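Local coordinates for protein beta-agarase AgaA (Microbulbifer thermotolerans, PDB 3WZ1) that cleaves beta-1,4-galactosidic linkages inside agarose chains through its family 16 glycoside hydrolase domain, giving neoagarotetraose as the main final product, at residues P64-Y68 and Y88-I92; G72-S78 and N262-D267; I133-G137 and Q241-S245; D139-Q143 and I249-E255; Y146-L150 and G179-R183. All coordinates share one frame; numbering follows the deposited sequence.

Contact 1 of 5, residues P64-Y68 and Y88-I92; sequences PHYSY and YLGSI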
# COMPACT_ATOMS: atom_id res chain seq x y z
N PRO A 64 11.93 12.33 4.29
CA PRO A 64 12.82 11.33 3.69
C PRO A 64 13.58 10.48 4.72
O PRO A 64 13.92 9.34 4.44
CB PRO A 64 13.74 12.17 2.78
CG PRO A 64 13.68 13.53 3.34
CD PRO A 64 12.30 13.70 3.89
N HIS A 65 13.87 11.04 5.89
CA HIS A 65 14.67 10.30 6.88
C HIS A 65 13.86 9.32 7.72
O HIS A 65 14.39 8.75 8.66
CB HIS A 65 15.45 11.26 7.77
CG HIS A 65 16.32 12.19 7.00
ND1 HIS A 65 16.82 13.36 7.54
CD2 HIS A 65 16.77 12.14 5.73
CE1 HIS A 65 17.53 13.99 6.62
NE2 HIS A 65 17.51 13.27 5.51
N TYR A 66 12.59 9.17 7.37
CA TYR A 66 11.68 8.21 8.03
C TYR A 66 11.42 6.98 7.15
O TYR A 66 10.53 6.18 7.45
CB TYR A 66 10.40 8.93 8.51
CG TYR A 66 10.70 9.85 9.65
CD1 TYR A 66 11.43 11.02 9.44
CD2 TYR A 66 10.36 9.52 10.96
CE1 TYR A 66 11.76 11.85 10.50
CE2 TYR A 66 10.70 10.34 12.02
CZ TYR A 66 11.40 11.52 11.77
OH TYR A 66 11.75 12.33 12.85
N SER A 67 12.21 6.83 6.09
CA SER A 67 12.34 5.56 5.37
C SER A 67 13.80 5.15 5.31
O SER A 67 14.69 5.99 5.24
CB SER A 67 11.76 5.70 3.95
OG SER A 67 12.41 6.72 3.21
N TYR A 68 14.05 3.84 5.35
CA TYR A 68 15.40 3.31 5.19
C TYR A 68 15.28 1.83 4.86
O TYR A 68 14.22 1.22 5.05
CB TYR A 68 16.27 3.52 6.46
CG TYR A 68 15.76 2.88 7.71
CD1 TYR A 68 14.84 3.54 8.54
CD2 TYR A 68 16.19 1.63 8.08
CE1 TYR A 68 14.38 2.95 9.71
CE2 TYR A 68 15.73 1.04 9.25
CZ TYR A 68 14.83 1.70 10.05
OH TYR A 68 14.36 1.10 11.21
N TYR A 88 5.80 13.07 11.44
CA TYR A 88 6.72 12.71 10.38
C TYR A 88 6.58 11.23 10.06
O TYR A 88 6.60 10.40 10.97
CB TYR A 88 8.16 13.02 10.79
CG TYR A 88 8.60 14.47 10.78
CD1 TYR A 88 8.16 15.36 9.81
CD2 TYR A 88 9.53 14.91 11.71
CE1 TYR A 88 8.60 16.68 9.79
CE2 TYR A 88 9.99 16.22 11.70
CZ TYR A 88 9.51 17.08 10.73
OH TYR A 88 9.97 18.39 10.68
N LEU A 89 6.41 10.92 8.78
CA LEU A 89 6.19 9.54 8.32
C LEU A 89 7.01 9.21 7.08
O LEU A 89 7.20 10.06 6.20
CB LEU A 89 4.70 9.30 8.00
CG LEU A 89 3.73 9.48 9.16
CD1 LEU A 89 2.29 9.35 8.69
CD2 LEU A 89 4.02 8.44 10.23
N GLY A 90 7.45 7.96 6.99
CA GLY A 90 8.15 7.51 5.80
C GLY A 90 7.24 7.37 4.60
O GLY A 90 6.02 7.10 4.72
N SER A 91 7.84 7.50 3.42
CA SER A 91 7.15 7.27 2.16
C SER A 91 8.17 7.11 1.07
O SER A 91 9.12 7.89 1.01
CB SER A 91 6.23 8.43 1.81
OG SER A 91 5.59 8.20 0.56
N ILE A 92 7.98 6.11 0.21
CA ILE A 92 8.75 5.98 -1.02
C ILE A 92 7.78 5.72 -2.17
O ILE A 92 6.67 5.17 -1.96
CB ILE A 92 9.88 4.90 -0.93
CG1 ILE A 92 9.32 3.47 -1.10
CG2 ILE A 92 10.69 5.06 0.35
CD1 ILE A 92 10.42 2.45 -1.23
O HOH W 1 10.52 8.74 3.48

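Contact 2 of 5, residues G72-S78 and N262-D267; sequences GKLAITS and NTYYVD. With NA (sodium ion), chain B.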
# COMPACT_ATOMS: atom_id res chain seq x y z
N GLY A 72 17.37 -6.65 5.36
CA GLY A 72 16.47 -7.34 4.42
C GLY A 72 15.07 -6.75 4.30
O GLY A 72 14.18 -7.33 3.67
N LYS A 73 14.85 -5.59 4.91
CA LYS A 73 13.51 -4.99 4.96
C LYS A 73 13.58 -3.52 4.62
O LYS A 73 14.52 -2.83 5.03
CB LYS A 73 12.93 -5.08 6.38
CG LYS A 73 12.94 -6.46 7.02
CD LYS A 73 11.88 -7.32 6.42
CE LYS A 73 11.78 -8.69 7.09
NZ LYS A 73 12.80 -9.63 6.53
N LEU A 74 12.56 -3.05 3.92
CA LEU A 74 12.25 -1.62 3.92
C LEU A 74 11.53 -1.28 5.21
O LEU A 74 10.58 -1.95 5.61
CB LEU A 74 11.38 -1.27 2.72
CG LEU A 74 10.73 0.12 2.69
CD1 LEU A 74 11.76 1.21 2.44
CD2 LEU A 74 9.68 0.14 1.60
N ALA A 75 11.99 -0.20 5.87
CA ALA A 75 11.36 0.31 7.08
C ALA A 75 10.77 1.67 6.80
O ALA A 75 11.45 2.54 6.24
CB ALA A 75 12.38 0.42 8.22
N ILE A 76 9.51 1.81 7.16
CA ILE A 76 8.78 3.06 7.16
C ILE A 76 8.50 3.38 8.62
O ILE A 76 7.70 2.67 9.28
CB ILE A 76 7.47 2.93 6.38
CG1 ILE A 76 7.67 2.51 4.93
CG2 ILE A 76 6.63 4.21 6.50
CD1 ILE A 76 8.47 3.48 4.09
N THR A 77 9.09 4.45 9.13
CA THR A 77 8.92 4.77 10.55
C THR A 77 8.15 6.10 10.72
O THR A 77 7.63 6.67 9.76
CB THR A 77 10.26 4.68 11.29
OG1 THR A 77 10.04 4.65 12.71
CG2 THR A 77 11.19 5.81 10.91
N SER A 78 8.03 6.51 11.97
CA SER A 78 7.17 7.60 12.38
C SER A 78 7.81 8.32 13.56
O SER A 78 8.59 7.74 14.33
CB SER A 78 5.78 7.11 12.75
OG SER A 78 5.82 6.16 13.81
N ASN A 262 6.43 1.75 16.31
CA ASN A 262 6.29 2.91 15.44
C ASN A 262 6.74 2.68 14.01
O ASN A 262 6.81 3.62 13.22
CB ASN A 262 7.04 4.11 16.07
CG ASN A 262 8.55 3.93 16.11
OD1 ASN A 262 9.09 2.96 15.59
ND2 ASN A 262 9.24 4.89 16.71
N THR A 263 7.00 1.43 13.65
CA THR A 263 7.59 1.14 12.35
C THR A 263 6.84 0.04 11.61
O THR A 263 6.47 -0.99 12.19
CB THR A 263 9.09 0.77 12.49
OG1 THR A 263 9.76 1.84 13.18
CG2 THR A 263 9.74 0.58 11.15
N TYR A 264 6.66 0.30 10.31
CA TYR A 264 5.99 -0.60 9.34
C TYR A 264 7.09 -1.18 8.48
O TYR A 264 7.92 -0.45 7.97
CB TYR A 264 5.03 0.26 8.51
CG TYR A 264 4.50 -0.23 7.18
CD1 TYR A 264 4.06 -1.54 6.98
CD2 TYR A 264 4.36 0.65 6.12
CE1 TYR A 264 3.54 -1.94 5.77
CE2 TYR A 264 3.81 0.26 4.91
CZ TYR A 264 3.43 -1.04 4.72
OH TYR A 264 2.88 -1.43 3.50
N TYR A 265 7.13 -2.51 8.35
CA TYR A 265 8.23 -3.19 7.65
C TYR A 265 7.74 -3.90 6.42
O TYR A 265 6.70 -4.56 6.47
CB TYR A 265 8.92 -4.24 8.54
CG TYR A 265 9.57 -3.67 9.76
CD1 TYR A 265 10.85 -3.14 9.71
CD2 TYR A 265 8.91 -3.67 10.98
CE1 TYR A 265 11.45 -2.62 10.84
CE2 TYR A 265 9.50 -3.14 12.11
CZ TYR A 265 10.77 -2.63 12.03
OH TYR A 265 11.35 -2.08 13.17
N VAL A 266 8.49 -3.78 5.34
CA VAL A 266 8.16 -4.45 4.08
C VAL A 266 9.31 -5.35 3.69
O VAL A 266 10.41 -4.89 3.41
CB VAL A 266 7.82 -3.40 3.00
CG1 VAL A 266 7.59 -4.08 1.64
CG2 VAL A 266 6.61 -2.59 3.43
N ASP A 267 9.05 -6.66 3.69
CA ASP A 267 10.04 -7.66 3.26
C ASP A 267 10.27 -7.59 1.75
O ASP A 267 11.41 -7.71 1.27
CB ASP A 267 9.59 -9.07 3.67
CG ASP A 267 10.69 -10.10 3.56
OD1 ASP A 267 11.88 -9.76 3.65
OD2 ASP A 267 10.35 -11.29 3.37
NA NA B . 13.33 -8.73 2.03

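Contact 3 of 5, residues I133-G137 and Q241-S245; sequences IEAYG and QNWRS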
# COMPACT_ATOMS: atom_id res chain seq x y z
N ILE A 133 -2.29 -2.95 0.33
CA ILE A 133 -2.30 -2.90 1.80
C ILE A 133 -2.75 -1.51 2.24
O ILE A 133 -2.15 -0.49 1.86
CB ILE A 133 -0.94 -3.25 2.46
CG1 ILE A 133 -0.49 -4.66 2.07
CG2 ILE A 133 -1.02 -3.08 3.98
CD1 ILE A 133 0.85 -5.06 2.65
N GLU A 134 -3.83 -1.47 3.00
CA GLU A 134 -4.23 -0.29 3.76
C GLU A 134 -4.86 -0.82 5.03
O GLU A 134 -5.93 -1.42 4.99
CB GLU A 134 -5.20 0.60 3.00
CG GLU A 134 -5.65 1.82 3.80
CD GLU A 134 -6.43 2.81 2.99
OE1 GLU A 134 -7.59 2.52 2.60
OE2 GLU A 134 -5.87 3.89 2.67
N ALA A 135 -4.17 -0.65 6.15
CA ALA A 135 -4.61 -1.28 7.36
C ALA A 135 -4.02 -0.58 8.56
O ALA A 135 -2.99 0.12 8.45
CB ALA A 135 -4.20 -2.74 7.35
N TYR A 136 -4.66 -0.78 9.71
CA TYR A 136 -4.36 -0.01 10.92
C TYR A 136 -4.05 -1.04 12.00
O TYR A 136 -4.95 -1.78 12.44
CB TYR A 136 -5.54 0.92 11.27
CG TYR A 136 -6.05 1.64 10.04
CD1 TYR A 136 -6.93 1.01 9.17
CD2 TYR A 136 -5.62 2.95 9.71
CE1 TYR A 136 -7.35 1.61 8.00
CE2 TYR A 136 -6.06 3.57 8.55
CZ TYR A 136 -6.92 2.89 7.69
OH TYR A 136 -7.37 3.45 6.52
N GLY A 137 -2.78 -1.15 12.38
CA GLY A 137 -2.31 -2.24 13.24
C GLY A 137 -2.54 -2.12 14.74
O GLY A 137 -2.33 -3.09 15.46
N GLN A 241 -4.44 9.67 8.48
CA GLN A 241 -5.51 9.96 7.54
C GLN A 241 -6.59 10.82 8.18
O GLN A 241 -6.89 10.66 9.37
CB GLN A 241 -6.10 8.67 6.98
CG GLN A 241 -5.06 7.84 6.23
CD GLN A 241 -5.61 6.55 5.64
OE1 GLN A 241 -6.55 5.94 6.18
NE2 GLN A 241 -5.01 6.11 4.55
N ASN A 242 -7.19 11.70 7.40
CA ASN A 242 -8.15 12.65 7.96
C ASN A 242 -9.36 11.98 8.63
O ASN A 242 -9.79 12.44 9.68
CB ASN A 242 -8.67 13.62 6.91
CG ASN A 242 -7.65 14.65 6.51
OD1 ASN A 242 -7.57 15.75 7.08
ND2 ASN A 242 -6.86 14.31 5.55
N TRP A 243 -9.88 10.91 8.05
CA TRP A 243 -11.06 10.26 8.64
C TRP A 243 -10.76 9.75 10.05
O TRP A 243 -11.68 9.52 10.83
CB TRP A 243 -11.62 9.13 7.74
CG TRP A 243 -10.80 7.90 7.75
CD1 TRP A 243 -9.60 7.69 7.11
CD2 TRP A 243 -11.08 6.70 8.47
NE1 TRP A 243 -9.13 6.44 7.38
CE2 TRP A 243 -10.01 5.80 8.23
CE3 TRP A 243 -12.13 6.28 9.30
CZ2 TRP A 243 -9.96 4.53 8.77
CZ3 TRP A 243 -12.08 5.01 9.84
CH2 TRP A 243 -10.99 4.14 9.58
N ARG A 244 -9.47 9.56 10.37
CA ARG A 244 -9.05 9.20 11.72
C ARG A 244 -8.75 10.44 12.56
O ARG A 244 -9.39 10.67 13.60
CB ARG A 244 -7.84 8.26 11.67
CG ARG A 244 -8.01 7.05 10.74
CD ARG A 244 -7.48 5.77 11.36
NE ARG A 244 -8.46 5.18 12.26
CZ ARG A 244 -8.22 4.16 13.08
NH1 ARG A 244 -9.22 3.70 13.83
NH2 ARG A 244 -7.02 3.60 13.17
N SER A 245 -7.76 11.25 12.16
CA SER A 245 -7.26 12.31 13.03
C SER A 245 -8.18 13.53 13.10
O SER A 245 -8.14 14.25 14.11
CB SER A 245 -5.85 12.78 12.63
OG SER A 245 -5.80 13.21 11.29

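Contact 4 of 5, residues D139-Q143 and I249-E255; sequences DRPGQ and ITPTDAE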
# COMPACT_ATOMS: atom_id res chain seq x y z
N ASP A 139 -2.88 -1.93 18.62
CA ASP A 139 -3.36 -2.80 19.70
C ASP A 139 -4.06 -1.99 20.81
O ASP A 139 -4.30 -2.53 21.90
CB ASP A 139 -2.20 -3.65 20.26
CG ASP A 139 -1.11 -2.83 20.99
OD1 ASP A 139 -1.25 -1.60 21.12
OD2 ASP A 139 -0.09 -3.46 21.40
N ARG A 140 -4.41 -0.72 20.56
CA ARG A 140 -5.13 0.07 21.57
C ARG A 140 -6.41 -0.63 21.99
O ARG A 140 -7.13 -1.17 21.14
CB ARG A 140 -5.56 1.42 21.04
CG ARG A 140 -4.48 2.48 21.00
CD ARG A 140 -5.10 3.78 20.57
NE ARG A 140 -4.12 4.84 20.30
CZ ARG A 140 -4.45 6.06 19.92
NH1 ARG A 140 -5.71 6.44 19.78
NH2 ARG A 140 -3.48 6.93 19.69
N PRO A 141 -6.73 -0.61 23.28
CA PRO A 141 -8.08 -1.04 23.63
C PRO A 141 -9.15 -0.23 22.91
O PRO A 141 -9.07 1.00 22.86
CB PRO A 141 -8.15 -0.80 25.16
CG PRO A 141 -6.74 -0.75 25.62
CD PRO A 141 -5.94 -0.19 24.46
N GLY A 142 -10.15 -0.89 22.33
CA GLY A 142 -11.17 -0.22 21.54
C GLY A 142 -10.87 -0.12 20.05
O GLY A 142 -11.68 0.46 19.29
N GLN A 143 -9.70 -0.63 19.66
CA GLN A 143 -9.31 -0.73 18.23
C GLN A 143 -9.19 -2.15 17.74
O GLN A 143 -8.70 -2.38 16.62
CB GLN A 143 -7.97 -0.02 17.98
CG GLN A 143 -8.02 1.49 18.17
CD GLN A 143 -9.04 2.13 17.27
OE1 GLN A 143 -8.97 2.01 16.05
NE2 GLN A 143 -10.01 2.82 17.86
N ILE A 249 -8.54 10.34 16.43
CA ILE A 249 -7.67 9.17 16.46
C ILE A 249 -6.38 9.48 15.69
O ILE A 249 -6.38 9.57 14.47
CB ILE A 249 -8.35 7.91 15.90
CG1 ILE A 249 -9.55 7.52 16.78
CG2 ILE A 249 -7.37 6.75 15.81
CD1 ILE A 249 -10.23 6.25 16.36
N THR A 250 -5.30 9.61 16.44
CA THR A 250 -3.98 9.97 15.92
C THR A 250 -2.95 9.51 16.95
O THR A 250 -3.27 9.41 18.16
CB THR A 250 -3.92 11.51 15.62
OG1 THR A 250 -2.73 11.83 14.88
CG2 THR A 250 -3.90 12.31 16.90
N PRO A 251 -1.71 9.23 16.53
CA PRO A 251 -0.77 8.70 17.50
C PRO A 251 -0.44 9.66 18.64
O PRO A 251 -0.38 10.88 18.45
CB PRO A 251 0.50 8.45 16.69
CG PRO A 251 -0.00 8.27 15.31
CD PRO A 251 -1.16 9.20 15.16
N THR A 252 -0.19 9.09 19.81
CA THR A 252 0.31 9.86 20.94
C THR A 252 1.84 9.96 20.86
O THR A 252 2.52 9.19 20.17
CB THR A 252 -0.06 9.18 22.27
OG1 THR A 252 0.62 7.92 22.36
CG2 THR A 252 -1.56 8.99 22.39
N ASP A 253 2.41 10.91 21.60
CA ASP A 253 3.85 11.01 21.69
C ASP A 253 4.49 9.70 22.20
O ASP A 253 5.53 9.29 21.75
CB ASP A 253 4.28 12.14 22.64
CG ASP A 253 3.97 13.52 22.11
OD1 ASP A 253 3.43 13.67 21.00
OD2 ASP A 253 4.28 14.49 22.83
N ALA A 254 3.82 9.05 23.16
CA ALA A 254 4.35 7.81 23.73
C ALA A 254 4.42 6.69 22.69
O ALA A 254 5.38 5.95 22.64
CB ALA A 254 3.52 7.38 24.92
N GLU A 255 3.40 6.61 21.83
CA GLU A 255 3.38 5.63 20.75
C GLU A 255 4.48 5.92 19.72
O GLU A 255 5.22 5.04 19.31
CB GLU A 255 2.01 5.62 20.08
CG GLU A 255 0.92 4.97 20.91
CD GLU A 255 -0.47 5.20 20.41
OE1 GLU A 255 -0.70 6.14 19.62
OE2 GLU A 255 -1.36 4.41 20.79
O HOH W 2 -6.13 9.32 19.43

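Contact 5 of 5, residues Y146-L150 and G179-R183; sequences YAERL and GTKWR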
# COMPACT_ATOMS: atom_id res chain seq x y z
N TYR A 146 -10.38 -3.05 14.12
CA TYR A 146 -9.49 -2.64 13.03
C TYR A 146 -8.23 -3.49 12.96
O TYR A 146 -7.71 -3.79 11.87
CB TYR A 146 -9.13 -1.16 13.13
CG TYR A 146 -10.31 -0.27 12.77
CD1 TYR A 146 -10.62 -0.03 11.44
CD2 TYR A 146 -11.13 0.31 13.73
CE1 TYR A 146 -11.72 0.73 11.07
CE2 TYR A 146 -12.21 1.09 13.36
CZ TYR A 146 -12.50 1.31 12.03
OH TYR A 146 -13.57 2.10 11.67
N ALA A 147 -7.73 -3.92 14.10
CA ALA A 147 -6.52 -4.75 14.15
C ALA A 147 -6.69 -6.12 13.49
O ALA A 147 -5.72 -6.75 13.10
CB ALA A 147 -6.06 -4.91 15.58
N GLU A 148 -7.94 -6.56 13.36
CA GLU A 148 -8.24 -7.82 12.68
C GLU A 148 -8.66 -7.66 11.23
O GLU A 148 -9.07 -8.66 10.60
CB GLU A 148 -9.29 -8.61 13.48
CG GLU A 148 -8.73 -9.06 14.81
CD GLU A 148 -9.71 -9.74 15.74
OE1 GLU A 148 -10.84 -10.03 15.34
OE2 GLU A 148 -9.30 -9.98 16.90
N ARG A 149 -8.50 -6.47 10.65
CA ARG A 149 -9.04 -6.17 9.33
C ARG A 149 -7.94 -5.64 8.37
O ARG A 149 -7.05 -4.91 8.79
CB ARG A 149 -10.18 -5.15 9.46
CG ARG A 149 -11.27 -5.52 10.50
CD ARG A 149 -12.49 -6.06 9.81
NE ARG A 149 -13.42 -7.02 10.45
CZ ARG A 149 -13.45 -7.55 11.69
NH1 ARG A 149 -12.62 -7.26 12.69
NH2 ARG A 149 -14.40 -8.43 11.91
N LEU A 150 -8.06 -5.98 7.09
CA LEU A 150 -7.30 -5.33 5.99
C LEU A 150 -8.32 -4.59 5.14
O LEU A 150 -9.35 -5.16 4.76
CB LEU A 150 -6.58 -6.38 5.14
CG LEU A 150 -5.52 -7.21 5.85
CD1 LEU A 150 -5.08 -8.39 4.97
CD2 LEU A 150 -4.32 -6.35 6.27
N GLY A 179 -9.45 -14.65 13.88
CA GLY A 179 -8.99 -13.66 14.86
C GLY A 179 -7.57 -13.14 14.64
O GLY A 179 -7.00 -12.54 15.54
N THR A 180 -7.01 -13.37 13.45
CA THR A 180 -5.66 -12.96 13.13
C THR A 180 -5.55 -11.45 13.21
O THR A 180 -6.36 -10.73 12.63
CB THR A 180 -5.28 -13.40 11.70
OG1 THR A 180 -5.25 -14.84 11.65
CG2 THR A 180 -3.93 -12.88 11.29
N LYS A 181 -4.55 -10.99 13.94
CA LYS A 181 -4.21 -9.57 13.99
C LYS A 181 -3.04 -9.42 13.05
O LYS A 181 -1.94 -9.90 13.31
CB LYS A 181 -3.87 -9.16 15.41
CG LYS A 181 -5.08 -9.25 16.35
CD LYS A 181 -4.64 -9.50 17.77
CE LYS A 181 -5.81 -9.43 18.74
NZ LYS A 181 -6.80 -10.48 18.42
N TRP A 182 -3.30 -8.74 11.93
CA TRP A 182 -2.35 -8.69 10.83
C TRP A 182 -1.00 -8.11 11.26
O TRP A 182 0.03 -8.56 10.77
CB TRP A 182 -2.96 -7.93 9.64
CG TRP A 182 -4.28 -8.53 9.24
CD1 TRP A 182 -5.51 -8.08 9.56
CD2 TRP A 182 -4.48 -9.75 8.52
NE1 TRP A 182 -6.48 -8.91 9.06
CE2 TRP A 182 -5.86 -9.97 8.43
CE3 TRP A 182 -3.61 -10.69 7.95
CZ2 TRP A 182 -6.41 -11.08 7.79
CZ3 TRP A 182 -4.15 -11.78 7.30
CH2 TRP A 182 -5.53 -11.98 7.24
N ARG A 183 -1.01 -7.16 12.19
CA ARG A 183 0.23 -6.57 12.71
C ARG A 183 1.21 -7.55 13.37
O ARG A 183 2.40 -7.24 13.52
CB ARG A 183 -0.09 -5.46 13.73
CG ARG A 183 -0.85 -6.02 14.94
CD ARG A 183 -0.47 -5.42 16.27
NE ARG A 183 -1.13 -6.23 17.30
CZ ARG A 183 -2.38 -6.09 17.74
NH1 ARG A 183 -3.18 -5.16 17.28
NH2 ARG A 183 -2.83 -6.91 18.70
O HOH W 3 -3.38 -5.64 12.58
O HOH W 4 -8.61 -11.32 10.86

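Contact 1 of 5, residues P64-Y68 and Y88-I92
Tyr66 packs against Tyr88 and Gly90 where two segments of the beta-jelly roll of this family 16 catalytic domain meet through van der Waals contacts and a water, without a direct hydrogen bond. Segment 64-68 leads into strand 67-70, and segment 88-92 lies on strand 87-94. Both strands pair with strand 73-80, so the two segments approach each other beside their common neighbour. Their closest backbone point is Tyr66 O, 3.2 Å from Gly90 CA, a CA-H...O contact. Gly90 has no side chain, and its CA lies directly against the carbonyl oxygen.

Further along, Tyr88 CB sits over the centre of the Tyr66 ring, 3.7 Å from its centroid and 11° off the ring normal. This is a CH-pi contact. The Tyr66 hydroxyl reaches on to the Tyr88 ring, with OH 3.6 Å from Tyr88 CD2. The two ring planes are inclined at 45°, an oblique pair. His63 meets each of them edge-to-face.

At the other end, Ser67 OG lies between the backbone N and the carbonyl carbon (chi1 59°). There it touches Ile92 CG2 at 3.7 Å and holds water 1 at 2.8 Å from OG. The same water accepts from Ser91 N at 3.0 Å, while Ser91 OG turns to Gly49. Apolar packing thus dominates at the tyrosines, while at the serine end the polar link between the segments is made through water.

Contact 2 of 5, residues G72-S78 and N262-D267
Lys73 and Asp267 meet at one end of an antiparallel strand pair in the beta-jelly roll. Strand 73-76 runs at 155° to strand 264-266. Leu74 with Val266 and Ile76 with Tyr264 are hydrogen-bonded pairs, and Ala75 with Tyr265 between them is a non-hydrogen-bonded pair. The bond from Tyr264 N to Ile76 O is 2.8 Å long and nearly straight.

Lys73 CB lies 3.9 Å from Val266 O. The chain bends at chi2, which brings CD to 3.7 Å from Asp267 CA. CE then passes Asp267 OD1, and a second bend at chi4 (-83°) sets NZ 3.0 Å from that oxygen in a salt bridge. NZ comes from above the carboxylate plane. Asp267 OD1 also binds the sodium ion, and OD2 forms a salt bridge with Arg107. Two cationic groups and a metal thus share this carboxylate, which probably stabilises its negative charge. Asp4 and Asp28 complete the sodium site.

At the far end, Ser78 OG donates to Asn262 O in the carbonyl plane, on a lone pair. Thr77 OG1 lies 2.9 Å from Thr263 OG1. Back at the metal, Gly72 O and Asp267 O each bind sodium at 2.3 Å.

Contact 3 of 5, residues I133-G137 and Q241-S245
Glu134 and Gln241 reach each other on extended side chains. Glu134 CG is anti to the backbone N (chi1 178°), while Gln241 CG is anti to its carbonyl carbon. Their carboxylate and amide stand almost perpendicular. Gln241 NE2 donates to Glu134 OE2 at 3.0 Å, with the oxygen close to the amide plane but the nitrogen above the carboxylate plane. Gln241 NE2 also bonds to Glu239, and Glu134 OE1 to His151.

The other end of the amide takes two donors. Tyr136 OH gives its proton to Gln241 OE1 at 2.6 Å. Trp243 NE1 donates to the same oxygen at 2.9 Å, nearly in its own ring plane. The bonds at both ends of the amide fix its rotation. The indole also turns an edge toward the Tyr136 face, in an offset edge-to-face pair with planes at 81°. Trp243 CZ2 comes 3.6 Å from Tyr136 CZ. Arg244 crosses the same tyrosine at a slant, with NH2 3.6 Å from Tyr136 CB; NH1 bonds to Gln143 and NH2 to Val114.

Helix 242-245 is thereby joined to the end of strand 128-135. This strand carries Glu129 and Glu134, the predicted nucleophile and proton donor, as in the catalytic strand of family 16 glycoside hydrolases.

Contact 4 of 5, residues D139-Q143 and I249-E255
Arg140 and Glu255 form a side-on salt bridge whose carboxylate also belongs to a helix capping box. Arg140 is extended from CG to NE and meets the glutamate at about a right angle. Its NE donates to Glu255 OE2 at 2.8 Å, on the syn lone pair and almost straight. Its NH2 donates to Glu255 OE1 at 2.9 Å. The guanidinium and carboxylate planes are only 23° apart, and the two nitrogens bind one oxygen each.

Glu255 OE1 has a second donor, Thr252 N at 3.0 Å. Both donors reach that oxygen from the same face of its plane. In return, Thr252 OG1 accepts from Glu255 N at 3.1 Å, which completes the capping box at the start of helix 253-256.

The guanidinium also holds the chain before the helix. NH2 donates to Thr250 O at 2.9 Å, from above the carbonyl plane. NH1 donates to water 2, which also accepts from Thr250 N. Nearby, Ile249 CD1 meets Gln143 NE2 at 3.8 Å, at the end of the type II turn 140-143; Gln143 OE1 turns to Arg244.

One arginine thus ties a surface turn to a helix start, and its charge probably stabilises the ionised form of Glu255.

Contact 5 of 5, residues Y146-L150 and G179-R183
Lys181 NZ forms a salt bridge with Glu148 OE2 at 3.0 Å, arriving on the anti side of the carboxylate. The two side chains run side by side and point the same way. Glu148 is extended beyond CG, whereas Lys181 bends at chi4 (62°) to turn its amine to the oxygen. Two weak hydrogen bonds follow, from Trp182 N to Ala147 O and from the indole NE1 to Glu148 O, the latter 3.0 Å long. Water 3 donates to Ala147 O at 2.6 Å and accepts from Arg183 N. CA-H...O contacts join the backbones as well, one of them from Lys181 CA to Ala147 O at 3.3 Å.

In the jelly-roll domain the contact joins the chain leaving helix 144-147 for strand 150-158 to the loop before strand 187-195.

Trp182 carries the packing. Leu150 lies over one face of the indole in a CH-pi contact, with CG 3.6 Å from the centroid of the five-membered ring and only 2° off its normal. Leu150 CD2 also reaches Trp182 CG at 3.7 Å. Thr180 CG2 lies over the opposite face, toward the rim, and His187 meets the indole edge-to-face. Further out, Arg183 NH1 passes 3.4 Å from Ala147 CB and bonds to Gly137 O.

From the N terminus, contact 1 closes the first and shortest loop, from 64-68 to 88-92. Contact 2 crosses it, because 72-78 lies between those segments while its partner, 262-267, comes near the end of the chain. Strand 73-80 joins the two contacts through backbone bonds to 64-68 and 88-92. The long loop of contact 2 holds the other three contacts. Contacts 3 and 4 cross each other and touch where Arg244 meets Gln143. Contact 5 lies within both their loops, and Arg183 links it to Gly137 of contact 3. Contacts 1 and 2 tie jelly-roll strands together; contacts 3 to 5 fasten loops and short helices around the end of strand 128-135.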